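Local coordinates for protein broad specificity aminotransferase (Leishmania mexicana, PDB 4WB0) that probably transfers amino groups between amino acids and 2-oxo acids with broad substrate specificity, using pyridoxal 5'-phosphate as cofactor, and works as a homodimer, at residues Glu372-His377 and Ala401-Asp406; Glu102-Val107 and Ser272-Asp277; Leu345-Arg350 and Asp406-Val411. All blocks are in the same frame, centred on the assembly; numbering follows the deposited sequence. Where two conformers were deposited one is given.

Contact 1: residues Glu372-His377 and Ala401-Asp406; sequences EYCQNH and AQTIND
Tyr-373 and Thr-403 join two helices packed on the outside of this aminotransferase chain of class I: helix 368-376 and the C-terminal helix 394-410. Their short segments run at 135° to each other with axes 9.6 Å apart, and no hydrogen bond passes between them. The tightest backbone approach pairs Cys-374 with Thr-403, where a small side chain on each helix suits a CA-CA spacing of 6.2 Å. Here the methyl CG2 of Thr-403 lies 3.7 Å from SG of Cys-374 and almost as near its CA. In Thr-403 that methyl is anti to the backbone N, while OG1 is beside it and bonds back to the carbonyl of Met-399 in its own helix, which settles the polar end and turns an apolar one to the neighbour. Ile-379 of the short strand 379-380 touches both Cys-374 and Thr-403. Tyr-373 is long enough to reach the neighbouring helix further along, at Asp-406; its CG is anti to the backbone N (chi1 -175°), and the carboxylate plane of Asp-406 stands 79° from the ring. NE2 of His-377 lies over one ring face, toward the rim. At the far end of the tyrosine, OH sits 3.4 Å from CB of Asp-406.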
loop_
_atom_site.group_PDB
_atom_site.type_symbol
_atom_site.label_atom_id
_atom_site.label_comp_id
_atom_site.label_asym_id
_atom_site.label_seq_id
_atom_site.Cartn_x
_atom_site.Cartn_y
_atom_site.Cartn_z
ATOM N N GLU A 372 -34.085 5.329 3.569
ATOM C CA GLU A 372 -34.004 5.276 5.029
ATOM C C GLU A 372 -35.011 4.279 5.586
ATOM O O GLU A 372 -34.691 3.523 6.501
ATOM C CB GLU A 372 -34.235 6.666 5.643
ATOM C CG GLU A 372 -32.952 7.531 5.615
ATOM C CD GLU A 372 -33.188 8.976 6.015
ATOM O OE1 GLU A 372 -34.338 9.337 6.313
ATOM O OE2 GLU A 372 -32.210 9.750 6.030
ATOM N N TYR A 373 -36.212 4.293 5.016
ATOM C CA TYR A 373 -37.225 3.286 5.276
ATOM C C TYR A 373 -36.619 1.886 5.105
ATOM O O TYR A 373 -36.627 1.093 6.044
ATOM C CB TYR A 373 -38.418 3.498 4.338
ATOM C CG TYR A 373 -39.600 2.583 4.568
ATOM C CD1 TYR A 373 -39.645 1.314 3.995
ATOM C CD2 TYR A 373 -40.685 2.997 5.337
ATOM C CE1 TYR A 373 -40.735 0.478 4.176
ATOM C CE2 TYR A 373 -41.783 2.165 5.537
ATOM C CZ TYR A 373 -41.800 0.908 4.958
ATOM O OH TYR A 373 -42.878 0.090 5.142
ATOM N N CYS A 374 -36.055 1.610 3.925
ATOM C CA CYS A 374 -35.488 0.295 3.630
ATOM C C CYS A 374 -34.483 -0.180 4.686
ATOM O O CYS A 374 -34.584 -1.294 5.209
ATOM C CB CYS A 374 -34.811 0.315 2.255
ATOM S SG CYS A 374 -35.998 0.372 0.861
ATOM N N GLN A 375 -33.517 0.684 4.977
ATOM C CA GLN A 375 -32.491 0.428 5.967
ATOM C C GLN A 375 -33.121 0.100 7.327
ATOM O O GLN A 375 -32.574 -0.684 8.100
ATOM C CB GLN A 375 -31.582 1.647 6.102
ATOM C CG GLN A 375 -30.723 1.921 4.895
ATOM C CD GLN A 375 -30.096 3.304 4.956
ATOM O OE1 GLN A 375 -30.322 4.066 5.906
ATOM N NE2 GLN A 375 -29.319 3.639 3.941
ATOM N N ASN A 376 -34.260 0.717 7.610
ATOM C CA ASN A 376 -34.908 0.535 8.896
ATOM C C ASN A 376 -35.765 -0.725 8.930
ATOM O O ASN A 376 -36.272 -1.092 9.988
ATOM C CB ASN A 376 -35.752 1.753 9.237
ATOM C CG ASN A 376 -34.910 2.960 9.577
ATOM O OD1 ASN A 376 -33.701 2.846 9.855
ATOM N ND2 ASN A 376 -35.533 4.127 9.547
ATOM N N HIS A 377 -35.907 -1.382 7.779
ATOM C CA HIS A 377 -36.574 -2.684 7.697
ATOM C C HIS A 377 -35.563 -3.756 7.282
ATOM O O HIS A 377 -35.946 -4.786 6.742
ATOM C CB HIS A 377 -37.757 -2.654 6.708
ATOM C CG HIS A 377 -38.922 -1.833 7.174
ATOM N ND1 HIS A 377 -39.985 -2.372 7.874
ATOM C CD2 HIS A 377 -39.199 -0.518 7.024
ATOM C CE1 HIS A 377 -40.861 -1.419 8.145
ATOM N NE2 HIS A 377 -40.410 -0.286 7.638
ATOM N N ALA A 401 -37.686 -6.487 -3.081
ATOM C CA ALA A 401 -38.848 -6.037 -3.826
ATOM C C ALA A 401 -39.992 -5.639 -2.897
ATOM O O ALA A 401 -40.586 -4.567 -3.057
ATOM C CB ALA A 401 -39.296 -7.124 -4.782
ATOM N N GLN A 402 -40.290 -6.491 -1.918
ATOM C CA GLN A 402 -41.397 -6.233 -0.976
ATOM C C GLN A 402 -41.166 -4.931 -0.207
ATOM O O GLN A 402 -42.069 -4.120 -0.043
ATOM C CB GLN A 402 -41.572 -7.421 -0.013
ATOM C CG GLN A 402 -42.140 -8.662 -0.713
ATOM C CD GLN A 402 -41.829 -10.018 -0.025
ATOM O OE1 GLN A 402 -41.452 -10.091 1.161
ATOM N NE2 GLN A 402 -41.983 -11.101 -0.796
ATOM N N THR A 403 -39.931 -4.702 0.211
ATOM C CA THR A 403 -39.608 -3.506 0.955
ATOM C C THR A 403 -39.623 -2.278 0.042
ATOM O O THR A 403 -40.086 -1.224 0.455
ATOM C CB THR A 403 -38.261 -3.660 1.648
ATOM O OG1 THR A 403 -38.344 -4.774 2.561
ATOM C CG2 THR A 403 -37.936 -2.391 2.426
ATOM N N ILE A 404 -39.127 -2.402 -1.191
ATOM C CA ILE A 404 -39.265 -1.313 -2.176
ATOM C C ILE A 404 -40.728 -0.968 -2.354
ATOM O O ILE A 404 -41.130 0.207 -2.273
ATOM C CB ILE A 404 -38.657 -1.699 -3.545
ATOM C CG1 ILE A 404 -37.146 -1.757 -3.420
ATOM C CG2 ILE A 404 -39.002 -0.675 -4.613
ATOM C CD1 ILE A 404 -36.416 -2.449 -4.587
ATOM N N ASN A 405 -41.542 -1.984 -2.596
ATOM C CA ASN A 405 -42.979 -1.786 -2.729
ATOM C C ASN A 405 -43.577 -1.029 -1.538
ATOM O O ASN A 405 -44.339 -0.074 -1.712
ATOM C CB ASN A 405 -43.694 -3.135 -2.881
ATOM C CG ASN A 405 -45.181 -2.984 -3.049
ATOM O OD1 ASN A 405 -45.646 -2.396 -4.023
ATOM N ND2 ASN A 405 -45.943 -3.542 -2.111
ATOM N N ASP A 406 -43.225 -1.456 -0.329
ATOM C CA ASP A 406 -43.692 -0.773 0.874
ATOM C C ASP A 406 -43.170 0.659 0.930
ATOM O O ASP A 406 -43.928 1.582 1.234
ATOM C CB ASP A 406 -43.258 -1.509 2.145
ATOM C CG ASP A 406 -44.003 -2.802 2.361
ATOM O OD1 ASP A 406 -45.058 -3.001 1.710
ATOM O OD2 ASP A 406 -43.525 -3.609 3.203
#

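Contact 2: residues Glu102-Val107 and Ser272-Asp277; sequences ENLVAV and SLLLKD
Val-105, Ser-272 and Leu-104 have the three largest buried areas, together about half of the surface buried where strand 104-110 runs antiparallel to strand 268-274. Val-105 forms the hydrogen-bonded pair with Leu-273: its N donates to O of Leu-273 at 3.0 Å, and its O accepts from N of Leu-273 at 2.8 Å. The same carbonyl oxygen of Val-105 also takes a CA-H...O contact from CA of Ser-272 at 3.2 Å, so two donors of the neighbouring strand converge on it. A beta-branched valine suits the extended backbone. Ser-272 belongs to the next, non-hydrogen-bonded pair, where its CA stands 4.1 Å from CA of Ala-106; the close spacing suits two small residues, and CB of Ser-272 rests 3.8 Å from CB of Ala-106. Leu-104 lies on the same face as that pair. Its chi1 of 60° puts CG between the backbone N and the carbonyl carbon; CB and CD2 of Leu-104 each lie 4.0 Å from CD2 of Leu-274. N of Leu-275 also makes a weak hydrogen bond to O of Asn-103, 3.5 Å long. Strand 104-110 is outermost within this chain in the mixed sheet of the large domain, and strand 268-274 pairs antiparallel with strand 252-256 on its other edge; helix 84-95 packs on the Leu-104 and Ala-106 face, while helix 281-293 packs on Val-105.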
loop_
_atom_site.group_PDB
_atom_site.type_symbol
_atom_site.label_atom_id
_atom_site.label_comp_id
_atom_site.label_asym_id
_atom_site.label_seq_id
_atom_site.Cartn_x
_atom_site.Cartn_y
_atom_site.Cartn_z
ATOM N N GLU A 102 5.815 -2.965 -24.849
ATOM C CA GLU A 102 6.968 -2.087 -24.981
ATOM C C GLU A 102 6.597 -0.639 -25.177
ATOM O O GLU A 102 7.450 0.232 -25.050
ATOM C CB GLU A 102 7.829 -2.537 -26.172
ATOM C CG GLU A 102 8.090 -4.034 -26.211
ATOM C CD GLU A 102 7.158 -4.820 -27.161
ATOM O OE1 GLU A 102 5.995 -4.403 -27.392
ATOM O OE2 GLU A 102 7.616 -5.872 -27.683
ATOM N N ASN A 103 5.358 -0.384 -25.565
ATOM C CA ASN A 103 4.898 0.987 -25.806
ATOM C C ASN A 103 4.030 1.449 -24.682
ATOM O O ASN A 103 3.235 2.381 -24.870
ATOM C CB ASN A 103 4.095 1.114 -27.116
ATOM C CG ASN A 103 4.879 0.705 -28.346
ATOM O OD1 ASN A 103 6.110 0.590 -28.337
ATOM N ND2 ASN A 103 4.152 0.463 -29.423
ATOM N N LEU A 104 4.068 0.757 -23.537
ATOM C CA LEU A 104 3.397 1.341 -22.401
ATOM C C LEU A 104 4.240 1.242 -21.124
ATOM O O LEU A 104 5.294 0.589 -21.092
ATOM C CB LEU A 104 2.023 0.704 -22.231
ATOM C CG LEU A 104 2.023 -0.795 -21.987
ATOM C CD1 LEU A 104 2.000 -1.069 -20.583
ATOM C CD2 LEU A 104 0.778 -1.410 -22.641
ATOM N N VAL A 105 3.804 1.988 -20.118
ATOM C CA VAL A 105 4.411 1.985 -18.777
ATOM C C VAL A 105 3.407 1.387 -17.814
ATOM O O VAL A 105 2.249 1.825 -17.802
ATOM C CB VAL A 105 4.768 3.395 -18.291
ATOM C CG1 VAL A 105 5.583 3.344 -16.975
ATOM C CG2 VAL A 105 5.544 4.094 -19.336
ATOM N N ALA A 106 3.800 0.408 -17.007
ATOM C CA ALA A 106 2.807 -0.170 -16.110
ATOM C C ALA A 106 3.456 -0.652 -14.836
ATOM O O ALA A 106 4.588 -1.120 -14.883
ATOM C CB ALA A 106 2.063 -1.289 -16.762
ATOM N N VAL A 107 2.746 -0.503 -13.718
ATOM C CA VAL A 107 3.241 -0.914 -12.392
ATOM C C VAL A 107 2.142 -1.619 -11.679
ATOM O O VAL A 107 0.961 -1.447 -11.947
ATOM C CB VAL A 107 3.732 0.242 -11.476
ATOM C CG1 VAL A 107 5.011 0.962 -12.046
ATOM C CG2 VAL A 107 2.670 1.273 -11.197
ATOM N N SER A 272 -1.466 1.708 -15.578
ATOM C CA SER A 272 -0.773 1.713 -16.866
ATOM C C SER A 272 -1.024 3.012 -17.653
ATOM O O SER A 272 -2.073 3.648 -17.536
ATOM C CB SER A 272 -1.195 0.476 -17.698
ATOM O OG SER A 272 -2.569 0.513 -18.024
ATOM N N LEU A 273 -0.049 3.373 -18.468
ATOM C CA LEU A 273 -0.131 4.539 -19.366
ATOM C C LEU A 273 0.286 4.169 -20.755
ATOM O O LEU A 273 1.395 3.634 -20.957
ATOM C CB LEU A 273 0.756 5.685 -18.899
ATOM C CG LEU A 273 0.842 6.907 -19.829
ATOM C CD1 LEU A 273 -0.508 7.589 -19.847
ATOM C CD2 LEU A 273 1.873 7.898 -19.381
ATOM N N LEU A 274 -0.575 4.455 -21.736
ATOM C CA LEU A 274 -0.193 4.247 -23.140
ATOM C C LEU A 274 0.594 5.472 -23.610
ATOM O O LEU A 274 0.034 6.512 -23.869
ATOM C CB LEU A 274 -1.407 4.039 -24.043
ATOM C CG LEU A 274 -2.407 2.994 -23.584
ATOM C CD1 LEU A 274 -3.544 2.895 -24.585
ATOM C CD2 LEU A 274 -1.698 1.669 -23.430
ATOM N N LEU A 275 1.886 5.376 -23.709
ATOM C CA LEU A 275 2.639 6.622 -23.866
ATOM C C LEU A 275 2.948 6.653 -25.301
ATOM O O LEU A 275 3.458 5.688 -25.840
ATOM C CB LEU A 275 3.857 6.671 -22.950
ATOM C CG LEU A 275 4.607 8.007 -22.791
ATOM C CD1 LEU A 275 3.746 9.146 -22.283
ATOM C CD2 LEU A 275 5.782 7.802 -21.855
ATOM N N LYS A 276 2.573 7.754 -25.944
ATOM C CA LYS A 276 2.775 7.933 -27.374
ATOM C C LYS A 276 4.273 7.991 -27.742
ATOM O O LYS A 276 4.708 7.411 -28.745
ATOM C CB LYS A 276 2.069 9.205 -27.839
ATOM N N ASP A 277 5.043 8.716 -26.938
ATOM C CA ASP A 277 6.478 8.841 -27.161
ATOM C C ASP A 277 7.320 7.842 -26.357
ATOM O O ASP A 277 7.608 8.069 -25.170
ATOM C CB ASP A 277 6.921 10.247 -26.809
ATOM C CG ASP A 277 8.348 10.525 -27.232
ATOM O OD1 ASP A 277 9.153 9.565 -27.371
ATOM O OD2 ASP A 277 8.658 11.711 -27.431
#

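Contact 3: residues Leu345-Arg350 and Asp406-Val411; sequences LQTPGR and DAVRNV
Arg-409 reaches Leu-345 and Pro-348 because its chain is extended from CG to NE, while chi4 of -91° swings CZ out of that line. The outcome is a hydrogen bond from NH2 of Arg-409 to the carbonyl O of Leu-345, 2.8 Å long but bent to 135° at the hydrogen. The donor lies in the carbonyl plane, whereas the acceptor is tilted a little from the guanidinium plane. O of Gln-346 is also only 2.9 Å from NH2 of Arg-409, at an angle too poor for a bond. These carbonyls lie just past helix 314-344, whose end forms a Schellman motif with Gln-346 at positive phi; an arginine suits this place, since a positive group would probably be favoured by the helix C-terminal dipole. CD of Pro-348 lies over the centre of one guanidinium face, 3.9 Å from CZ of Arg-409, the two side chains crossing at about a right angle. NE of Arg-409 bonds to OD1 of Asn-405, which also binds OG1 of Thr-347. Apolar contact is made beside this polar group: the branched Val-408 brings CG1 to 4.1 Å from CB of Pro-348, and CB of Val-408 lies 4.1 Å from CG2 of Thr-347.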
loop_
_atom_site.group_PDB
_atom_site.type_symbol
_atom_site.label_atom_id
_atom_site.label_comp_id
_atom_site.label_asym_id
_atom_site.label_seq_id
_atom_site.Cartn_x
_atom_site.Cartn_y
_atom_site.Cartn_z
ATOM N N LEU A 345 -46.223 -7.263 -7.472
ATOM C CA LEU A 345 -46.806 -6.365 -6.475
ATOM C C LEU A 345 -47.405 -5.103 -7.128
ATOM O O LEU A 345 -48.019 -4.276 -6.454
ATOM C CB LEU A 345 -45.751 -5.981 -5.437
ATOM C CG LEU A 345 -45.180 -7.144 -4.603
ATOM C CD1 LEU A 345 -43.812 -6.786 -3.983
ATOM C CD2 LEU A 345 -46.161 -7.577 -3.530
ATOM N N GLN A 346 -47.224 -4.948 -8.433
ATOM C CA GLN A 346 -47.669 -3.731 -9.132
ATOM C C GLN A 346 -47.176 -2.449 -8.448
ATOM O O GLN A 346 -47.921 -1.458 -8.312
ATOM C CB GLN A 346 -49.198 -3.731 -9.240
ATOM C CG GLN A 346 -49.724 -4.948 -9.988
ATOM C CD GLN A 346 -51.221 -5.177 -9.803
ATOM O OE1 GLN A 346 -51.882 -4.482 -9.031
ATOM N NE2 GLN A 346 -51.757 -6.163 -10.515
ATOM N N THR A 347 -45.921 -2.476 -8.011
ATOM C CA THR A 347 -45.319 -1.311 -7.382
ATOM C C THR A 347 -45.442 -0.124 -8.354
ATOM O O THR A 347 -45.106 -0.277 -9.534
ATOM C CB THR A 347 -43.839 -1.573 -7.032
ATOM O OG1 THR A 347 -43.739 -2.785 -6.281
ATOM C CG2 THR A 347 -43.295 -0.443 -6.198
ATOM N N PRO A 348 -45.936 1.044 -7.882
ATOM C CA PRO A 348 -45.978 2.236 -8.746
ATOM C C PRO A 348 -44.661 2.580 -9.375
ATOM O O PRO A 348 -43.616 2.465 -8.721
ATOM C CB PRO A 348 -46.399 3.355 -7.788
ATOM C CG PRO A 348 -47.190 2.683 -6.762
ATOM C CD PRO A 348 -46.529 1.332 -6.564
ATOM N N GLY A 349 -44.705 2.982 -10.640
ATOM C CA GLY A 349 -43.529 3.442 -11.351
ATOM C C GLY A 349 -42.997 2.402 -12.314
ATOM O O GLY A 349 -43.552 1.314 -12.407
ATOM N N ARG A 350 -41.927 2.740 -13.030
ATOM C CA ARG A 350 -41.226 1.799 -13.916
ATOM C C ARG A 350 -39.989 1.218 -13.232
ATOM O O ARG A 350 -39.284 1.934 -12.520
ATOM C CB ARG A 350 -40.810 2.485 -15.227
ATOM C CG ARG A 350 -41.963 3.112 -16.005
ATOM C CD ARG A 350 -43.101 2.126 -16.205
ATOM N NE ARG A 350 -42.690 0.929 -16.934
ATOM C CZ ARG A 350 -43.532 -0.010 -17.365
ATOM N NH1 ARG A 350 -44.834 0.103 -17.138
ATOM N NH2 ARG A 350 -43.078 -1.064 -18.031
ATOM N N ASP A 406 -43.225 -1.456 -0.329
ATOM C CA ASP A 406 -43.692 -0.773 0.874
ATOM C C ASP A 406 -43.170 0.659 0.930
ATOM O O ASP A 406 -43.928 1.582 1.234
ATOM C CB ASP A 406 -43.258 -1.509 2.145
ATOM C CG ASP A 406 -44.003 -2.802 2.361
ATOM O OD1 ASP A 406 -45.058 -3.001 1.710
ATOM O OD2 ASP A 406 -43.525 -3.609 3.203
ATOM N N ALA A 407 -41.879 0.848 0.655
ATOM C CA ALA A 407 -41.310 2.167 0.793
ATOM C C ALA A 407 -42.011 3.142 -0.155
ATOM O O ALA A 407 -42.394 4.261 0.241
ATOM C CB ALA A 407 -39.845 2.143 0.534
ATOM N N VAL A 408 -42.231 2.691 -1.383
ATOM C CA VAL A 408 -42.796 3.527 -2.423
ATOM C C VAL A 408 -44.242 3.878 -2.091
ATOM O O VAL A 408 -44.664 5.034 -2.211
ATOM C CB VAL A 408 -42.712 2.825 -3.796
ATOM C CG1 VAL A 408 -43.539 3.577 -4.830
ATOM C CG2 VAL A 408 -41.296 2.768 -4.243
ATOM N N ARG A 409 -45.002 2.883 -1.659
ATOM C CA ARG A 409 -46.415 3.103 -1.387
ATOM C C ARG A 409 -46.674 3.949 -0.142
ATOM O O ARG A 409 -47.792 4.477 0.026
ATOM C CB ARG A 409 -47.151 1.766 -1.260
ATOM C CG ARG A 409 -47.269 1.030 -2.577
ATOM C CD ARG A 409 -47.996 -0.279 -2.411
ATOM N NE ARG A 409 -48.028 -1.067 -3.648
ATOM C CZ ARG A 409 -48.998 -0.991 -4.557
ATOM N NH1 ARG A 409 -50.008 -0.136 -4.393
ATOM N NH2 ARG A 409 -48.956 -1.756 -5.637
ATOM N N ASN A 410 -45.664 4.112 0.713
ATOM C CA ASN A 410 -45.898 4.689 2.045
ATOM C C ASN A 410 -45.127 5.965 2.365
ATOM O O ASN A 410 -45.487 6.684 3.299
ATOM C CB ASN A 410 -45.600 3.635 3.115
ATOM C CG ASN A 410 -46.638 2.515 3.127
ATOM O OD1 ASN A 410 -46.308 1.333 3.042
ATOM N ND2 ASN A 410 -47.903 2.894 3.207
ATOM N N VAL A 411 -44.097 6.266 1.581
ATOM C CA VAL A 411 -43.326 7.492 1.774
ATOM C C VAL A 411 -43.556 8.498 0.638
ATOM O O VAL A 411 -43.916 9.652 0.885
ATOM C CB VAL A 411 -41.832 7.189 1.882
ATOM C CG1 VAL A 411 -41.055 8.453 2.144
ATOM C CG2 VAL A 411 -41.569 6.137 2.991
#

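How the contacts relate
Contacts 1 and 3 are neighbours at the surface, their centres about 10 Å apart; both use helix 394-410, and their segments meet at Asp-406, which takes part in contact 1. Contact 1 sets that helix against helix 368-376 by packing alone, whereas contact 3 joins its last turn to the loop after helix 314-344 with an arginine and main-chain carbonyls as well as apolar groups. They touch: CD1 of Tyr-373 packs on CB of Ala-407, and CB of Asn-405 on CD1 of Leu-345. Contact 2 lies on the opposite side of the chain's centre, about 48 Å from contact 1 between centres. Largely buried, it is held chiefly by backbone hydrogen bonds of a beta sheet, with small and apolar side chains packed beside them.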